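Local structure of ESSB (Geobacillus thermodenitrificans, 4ANO) at residues 41-54 / 123-135. The protein is an integral membrane component of the type VII secretion system, of which this chain is the cytoplasmic part. Numbering follows the deposited sequence.
Sequences ELEVLKEVDPCIVR and PFFLHVGVKESLP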
loop_
_atom_site.group_PDB
_atom_site.type_symbol
_atom_site.label_atom_id
_atom_site.label_comp_id
_atom_site.label_asym_id
_atom_site.label_seq_id
_atom_site.Cartn_x
_atom_site.Cartn_y
_atom_site.Cartn_z
ATOM N N GLU A 41 -8.300 8.012 21.172
ATOM C CA GLU A 41 -8.176 8.380 19.733
ATOM C C GLU A 41 -7.825 7.208 18.866
ATOM O O GLU A 41 -8.152 7.246 17.680
ATOM C CB GLU A 41 -7.080 9.434 19.522
ATOM C CG GLU A 41 -7.335 10.757 20.281
ATOM C CD GLU A 41 -6.103 11.630 20.544
ATOM O OE1 GLU A 41 -5.008 11.437 19.980
ATOM O OE2 GLU A 41 -6.259 12.557 21.368
ATOM N N LEU A 42 -7.151 6.187 19.443
ATOM C CA LEU A 42 -6.687 5.012 18.660
ATOM C C LEU A 42 -7.765 3.936 18.499
ATOM O O LEU A 42 -7.586 2.964 17.758
ATOM C CB LEU A 42 -5.394 4.406 19.279
ATOM C CG LEU A 42 -4.225 5.368 19.386
ATOM C CD1 LEU A 42 -2.987 4.487 19.640
ATOM C CD2 LEU A 42 -4.058 6.203 18.032
ATOM N N GLU A 43 -8.888 4.102 19.180
ATOM C CA GLU A 43 -9.970 3.084 19.141
ATOM C C GLU A 43 -10.487 2.898 17.708
ATOM O O GLU A 43 -10.877 1.748 17.344
ATOM C CB GLU A 43 -11.063 3.367 20.228
ATOM C CG GLU A 43 -12.180 2.214 20.363
ATOM C CD GLU A 43 -13.029 2.024 19.139
ATOM O OE1 GLU A 43 -13.333 3.048 18.487
ATOM O OE2 GLU A 43 -13.447 0.851 18.826
ATOM N N VAL A 44 -10.405 3.952 16.867
ATOM C CA VAL A 44 -10.838 3.871 15.463
ATOM C C VAL A 44 -10.074 2.746 14.707
ATOM O O VAL A 44 -10.552 2.258 13.705
ATOM C CB VAL A 44 -10.695 5.224 14.795
ATOM C CG1 VAL A 44 -9.204 5.645 14.560
ATOM C CG2 VAL A 44 -11.526 5.290 13.533
ATOM N N LEU A 45 -8.916 2.313 15.233
ATOM C CA LEU A 45 -8.090 1.346 14.516
ATOM C C LEU A 45 -8.739 -0.020 14.655
ATOM O O LEU A 45 -8.413 -0.896 13.836
ATOM C CB LEU A 45 -6.667 1.299 15.095
ATOM C CG LEU A 45 -5.737 2.510 14.687
ATOM C CD1 LEU A 45 -4.285 2.289 15.324
ATOM C CD2 LEU A 45 -5.641 2.546 13.162
ATOM N N LYS A 46 -9.683 -0.134 15.603
ATOM C CA LYS A 46 -10.463 -1.422 15.743
ATOM C C LYS A 46 -11.511 -1.570 14.609
ATOM O O LYS A 46 -12.145 -2.644 14.438
ATOM C CB LYS A 46 -11.189 -1.513 17.095
ATOM C CG LYS A 46 -10.387 -1.350 18.379
ATOM C CD LYS A 46 -9.402 -2.473 18.686
ATOM C CE LYS A 46 -10.099 -3.736 19.086
ATOM N NZ LYS A 46 -8.989 -4.663 19.325
ATOM N N GLU A 47 -11.683 -0.479 13.881
ATOM C CA GLU A 47 -12.777 -0.310 12.947
ATOM C C GLU A 47 -12.265 0.107 11.575
ATOM O O GLU A 47 -12.817 1.003 10.910
ATOM C CB GLU A 47 -13.854 0.656 13.514
ATOM C CG GLU A 47 -14.797 0.050 14.611
ATOM C CD GLU A 47 -14.370 0.431 16.006
ATOM O OE1 GLU A 47 -13.142 0.590 16.170
ATOM O OE2 GLU A 47 -15.231 0.618 16.921
ATOM N N VAL A 48 -11.212 -0.567 11.130
ATOM C CA VAL A 48 -10.710 -0.252 9.796
ATOM C C VAL A 48 -11.412 -1.120 8.775
ATOM O O VAL A 48 -11.979 -0.623 7.819
ATOM C CB VAL A 48 -9.192 -0.368 9.696
ATOM C CG1 VAL A 48 -8.698 -0.092 8.240
ATOM C CG2 VAL A 48 -8.591 0.570 10.786
ATOM N N ASP A 49 -11.382 -2.415 8.987
ATOM C CA ASP A 49 -11.932 -3.279 7.911
ATOM C C ASP A 49 -12.358 -4.519 8.666
ATOM O O ASP A 49 -11.745 -4.896 9.590
ATOM C CB ASP A 49 -10.894 -3.522 6.803
ATOM C CG ASP A 49 -9.754 -4.452 7.253
ATOM O OD1 ASP A 49 -9.987 -5.669 7.334
ATOM O OD2 ASP A 49 -8.592 -3.962 7.453
ATOM N N PRO A 50 -13.449 -5.140 8.266
ATOM C CA PRO A 50 -13.824 -6.306 9.092
ATOM C C PRO A 50 -12.872 -7.537 8.995
ATOM O O PRO A 50 -12.862 -8.379 9.935
ATOM C CB PRO A 50 -15.196 -6.637 8.560
ATOM C CG PRO A 50 -15.134 -6.254 7.025
ATOM C CD PRO A 50 -14.067 -5.098 6.943
ATOM N N CYS A 51 -12.070 -7.632 7.929
ATOM C CA CYS A 51 -11.173 -8.825 7.798
ATOM C C CYS A 51 -9.973 -8.933 8.711
ATOM O O CYS A 51 -9.635 -10.008 9.218
ATOM C CB CYS A 51 -10.691 -8.904 6.344
ATOM S SG CYS A 51 -12.155 -9.214 5.254
ATOM N N ILE A 52 -9.378 -7.785 9.052
ATOM C CA ILE A 52 -8.050 -7.826 9.671
ATOM C C ILE A 52 -8.250 -7.315 11.055
ATOM O O ILE A 52 -8.877 -6.260 11.231
ATOM C CB ILE A 52 -7.048 -6.895 8.882
ATOM C CG1 ILE A 52 -6.724 -7.540 7.538
ATOM C CG2 ILE A 52 -5.760 -6.746 9.685
ATOM C CD1 ILE A 52 -5.836 -6.652 6.732
ATOM N N VAL A 53 -7.831 -8.088 12.031
ATOM C CA VAL A 53 -7.991 -7.739 13.465
ATOM C C VAL A 53 -6.719 -6.919 13.855
ATOM O O VAL A 53 -5.611 -7.228 13.362
ATOM C CB VAL A 53 -8.187 -9.024 14.321
ATOM C CG1 VAL A 53 -7.921 -8.785 15.879
ATOM C CG2 VAL A 53 -9.614 -9.667 14.132
ATOM N N ARG A 54 -6.902 -5.858 14.667
ATOM C CA ARG A 54 -5.818 -5.019 15.194
ATOM C C ARG A 54 -6.022 -4.887 16.662
ATOM O O ARG A 54 -7.103 -4.485 17.084
ATOM C CB ARG A 54 -5.790 -3.606 14.572
ATOM C CG ARG A 54 -5.588 -3.636 13.075
ATOM C CD ARG A 54 -5.435 -2.237 12.376
ATOM N NE ARG A 54 -5.386 -2.387 10.885
ATOM C CZ ARG A 54 -6.292 -2.925 10.086
ATOM N NH1 ARG A 54 -7.488 -3.460 10.479
ATOM N NH2 ARG A 54 -6.002 -2.992 8.813
ATOM N N PRO A 123 -7.100 -5.252 -2.295
ATOM C CA PRO A 123 -6.024 -5.022 -1.293
ATOM C C PRO A 123 -6.522 -4.551 0.045
ATOM O O PRO A 123 -7.577 -3.952 0.124
ATOM C CB PRO A 123 -5.151 -3.969 -1.960
ATOM C CG PRO A 123 -6.250 -3.098 -2.675
ATOM C CD PRO A 123 -7.240 -4.108 -3.244
ATOM N N PHE A 124 -5.792 -4.907 1.096
ATOM C CA PHE A 124 -6.001 -4.455 2.440
ATOM C C PHE A 124 -4.722 -3.953 3.035
ATOM O O PHE A 124 -3.670 -4.524 2.877
ATOM C CB PHE A 124 -6.523 -5.558 3.343
ATOM C CG PHE A 124 -7.895 -6.016 2.981
ATOM C CD1 PHE A 124 -8.120 -6.741 1.752
ATOM C CD2 PHE A 124 -8.988 -5.679 3.773
ATOM C CE1 PHE A 124 -9.457 -7.135 1.384
ATOM C CE2 PHE A 124 -10.290 -6.054 3.404
ATOM C CZ PHE A 124 -10.516 -6.763 2.214
ATOM N N PHE A 125 -4.815 -2.893 3.851
ATOM C CA PHE A 125 -3.654 -2.381 4.548
ATOM C C PHE A 125 -3.476 -3.007 5.876
ATOM O O PHE A 125 -4.479 -3.278 6.589
ATOM C CB PHE A 125 -3.783 -0.838 4.761
ATOM C CG PHE A 125 -3.795 -0.099 3.517
ATOM C CD1 PHE A 125 -2.604 0.145 2.854
ATOM C CD2 PHE A 125 -4.968 0.317 2.949
ATOM C CE1 PHE A 125 -2.575 0.825 1.678
ATOM C CE2 PHE A 125 -4.976 0.955 1.732
ATOM C CZ PHE A 125 -3.776 1.190 1.071
ATOM N N LEU A 126 -2.241 -3.216 6.277
ATOM C CA LEU A 126 -1.913 -3.683 7.534
ATOM C C LEU A 126 -1.936 -2.569 8.567
ATOM O O LEU A 126 -2.830 -2.530 9.424
ATOM C CB LEU A 126 -0.532 -4.359 7.537
ATOM C CG LEU A 126 -0.584 -5.669 6.715
ATOM C CD1 LEU A 126 0.750 -6.129 6.281
ATOM C CD2 LEU A 126 -1.284 -6.756 7.569
ATOM N N HIS A 127 -0.988 -1.680 8.488
ATOM C CA HIS A 127 -0.932 -0.525 9.404
ATOM C C HIS A 127 -1.691 0.684 8.801
ATOM O O HIS A 127 -1.576 0.940 7.615
ATOM C CB HIS A 127 0.487 -0.075 9.630
ATOM C CG HIS A 127 0.569 1.195 10.433
ATOM N ND1 HIS A 127 0.277 1.253 11.774
ATOM C CD2 HIS A 127 0.729 2.463 10.028
ATOM C CE1 HIS A 127 0.312 2.507 12.183
ATOM N NE2 HIS A 127 0.637 3.268 11.148
ATOM N N VAL A 128 -2.444 1.406 9.655
ATOM C CA VAL A 128 -3.148 2.637 9.186
ATOM C C VAL A 128 -2.888 3.700 10.230
ATOM O O VAL A 128 -2.742 3.391 11.421
ATOM C CB VAL A 128 -4.633 2.308 9.135
ATOM C CG1 VAL A 128 -5.385 3.500 8.753
ATOM C CG2 VAL A 128 -4.925 1.197 8.005
ATOM N N GLY A 129 -2.574 4.937 9.737
ATOM C CA GLY A 129 -2.414 6.116 10.660
ATOM C C GLY A 129 -3.744 6.730 11.093
ATOM O O GLY A 129 -4.839 6.407 10.609
ATOM N N VAL A 130 -3.622 7.527 12.164
ATOM C CA VAL A 130 -4.738 8.277 12.698
ATOM C C VAL A 130 -4.419 9.710 12.746
ATOM O O VAL A 130 -3.409 10.149 13.296
ATOM C CB VAL A 130 -5.078 7.793 14.136
ATOM C CG1 VAL A 130 -6.353 8.500 14.664
ATOM C CG2 VAL A 130 -5.273 6.279 14.088
ATOM N N LYS A 131 -5.272 10.473 12.062
ATOM C CA LYS A 131 -5.025 11.935 12.031
ATOM C C LYS A 131 -4.796 12.574 13.385
ATOM O O LYS A 131 -5.582 12.370 14.324
ATOM C CB LYS A 131 -6.141 12.593 11.236
ATOM C CG LYS A 131 -5.810 14.102 10.790
ATOM C CD LYS A 131 -7.090 14.730 10.156
ATOM C CE LYS A 131 -7.111 16.279 10.164
ATOM N NZ LYS A 131 -5.773 16.937 10.277
ATOM N N GLU A 132 -3.687 13.334 13.472
ATOM C CA GLU A 132 -3.236 14.075 14.703
ATOM C C GLU A 132 -2.929 13.123 15.901
ATOM O O GLU A 132 -2.911 13.536 17.073
ATOM C CB GLU A 132 -4.320 15.074 15.116
ATOM C CG GLU A 132 -4.493 16.257 14.196
ATOM C CD GLU A 132 -5.315 17.348 14.797
ATOM O OE1 GLU A 132 -6.546 17.150 15.026
ATOM O OE2 GLU A 132 -4.711 18.434 15.014
ATOM N N SER A 133 -2.708 11.823 15.626
ATOM C CA SER A 133 -2.518 10.887 16.677
ATOM C C SER A 133 -1.360 9.891 16.436
ATOM O O SER A 133 -0.547 9.665 17.302
ATOM C CB SER A 133 -3.805 10.105 16.977
ATOM O OG SER A 133 -4.873 10.928 17.428
ATOM N N LEU A 134 -1.307 9.237 15.279
ATOM C CA LEU A 134 -0.411 8.108 15.091
ATOM C C LEU A 134 0.022 8.143 13.638
ATOM O O LEU A 134 -0.774 8.172 12.760
ATOM C CB LEU A 134 -1.182 6.775 15.377
ATOM C CG LEU A 134 -0.296 5.543 15.291
ATOM C CD1 LEU A 134 0.498 5.539 16.670
ATOM C CD2 LEU A 134 -1.136 4.277 15.225
ATOM N N PRO A 135 1.303 8.153 13.390
ATOM C CA PRO A 135 1.744 8.298 11.976
ATOM C C PRO A 135 1.243 7.129 11.094
ATOM O O PRO A 135 1.219 5.999 11.523
ATOM C CB PRO A 135 3.274 8.240 12.086
ATOM C CG PRO A 135 3.580 8.614 13.528
ATOM C CD PRO A 135 2.436 8.003 14.315
#
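Arg54 reaches two successive carbonyls of 123-135: its NE donates to Leu126 O at 2.9 Å, nearly in line with that C=O (166° at the oxygen), while NH2 makes a weak bond to Phe125 O, bent to 117°. Its CG lies anti to the carbonyl carbon (chi1 -61°) and the chain runs extended from CG to NE, which carries the guanidinium to these oxygens. Beside them, Ile52 CD1 lies 3.6 Å from Phe124 CB, and Cys51 SG approaches the Phe124 ring obliquely, 4.9 Å from its centroid. At the far end Ser133 OG donates to Glu41 OE1 (2.6 Å), meeting it from above the carboxylate plane. Between these polar ends, Leu45 CD1 lies 3.7 Å from Leu134 CD2, the two side chains crossing at about a right angle, and Val130 CG2 packs against Leu45 CG. Val130 sits in a classic beta bulge, its O accepting from both Ser133 N and Leu134 N. The family belongs to the protein kinase clan; here the contact joins the 3-10 turns and strand 53-58 of the four-stranded antiparallel sheet to the segment linking two smaller sheets. In the second shell, Asp49 OD2 takes both NH1 and NH2 of Arg54 (NH2 at 3.1 Å) in a salt bridge, and Val48 CB and Ile52 CG2 lie over opposite guanidinium faces, each offset toward the rim. A leucine in place of Arg54 would probably leave Asp49 without its charge partner and both carbonyls without these donors. Asp49 is itself steadied by an Asx motif, Ile52 N donating to OD1 at 2.8 Å.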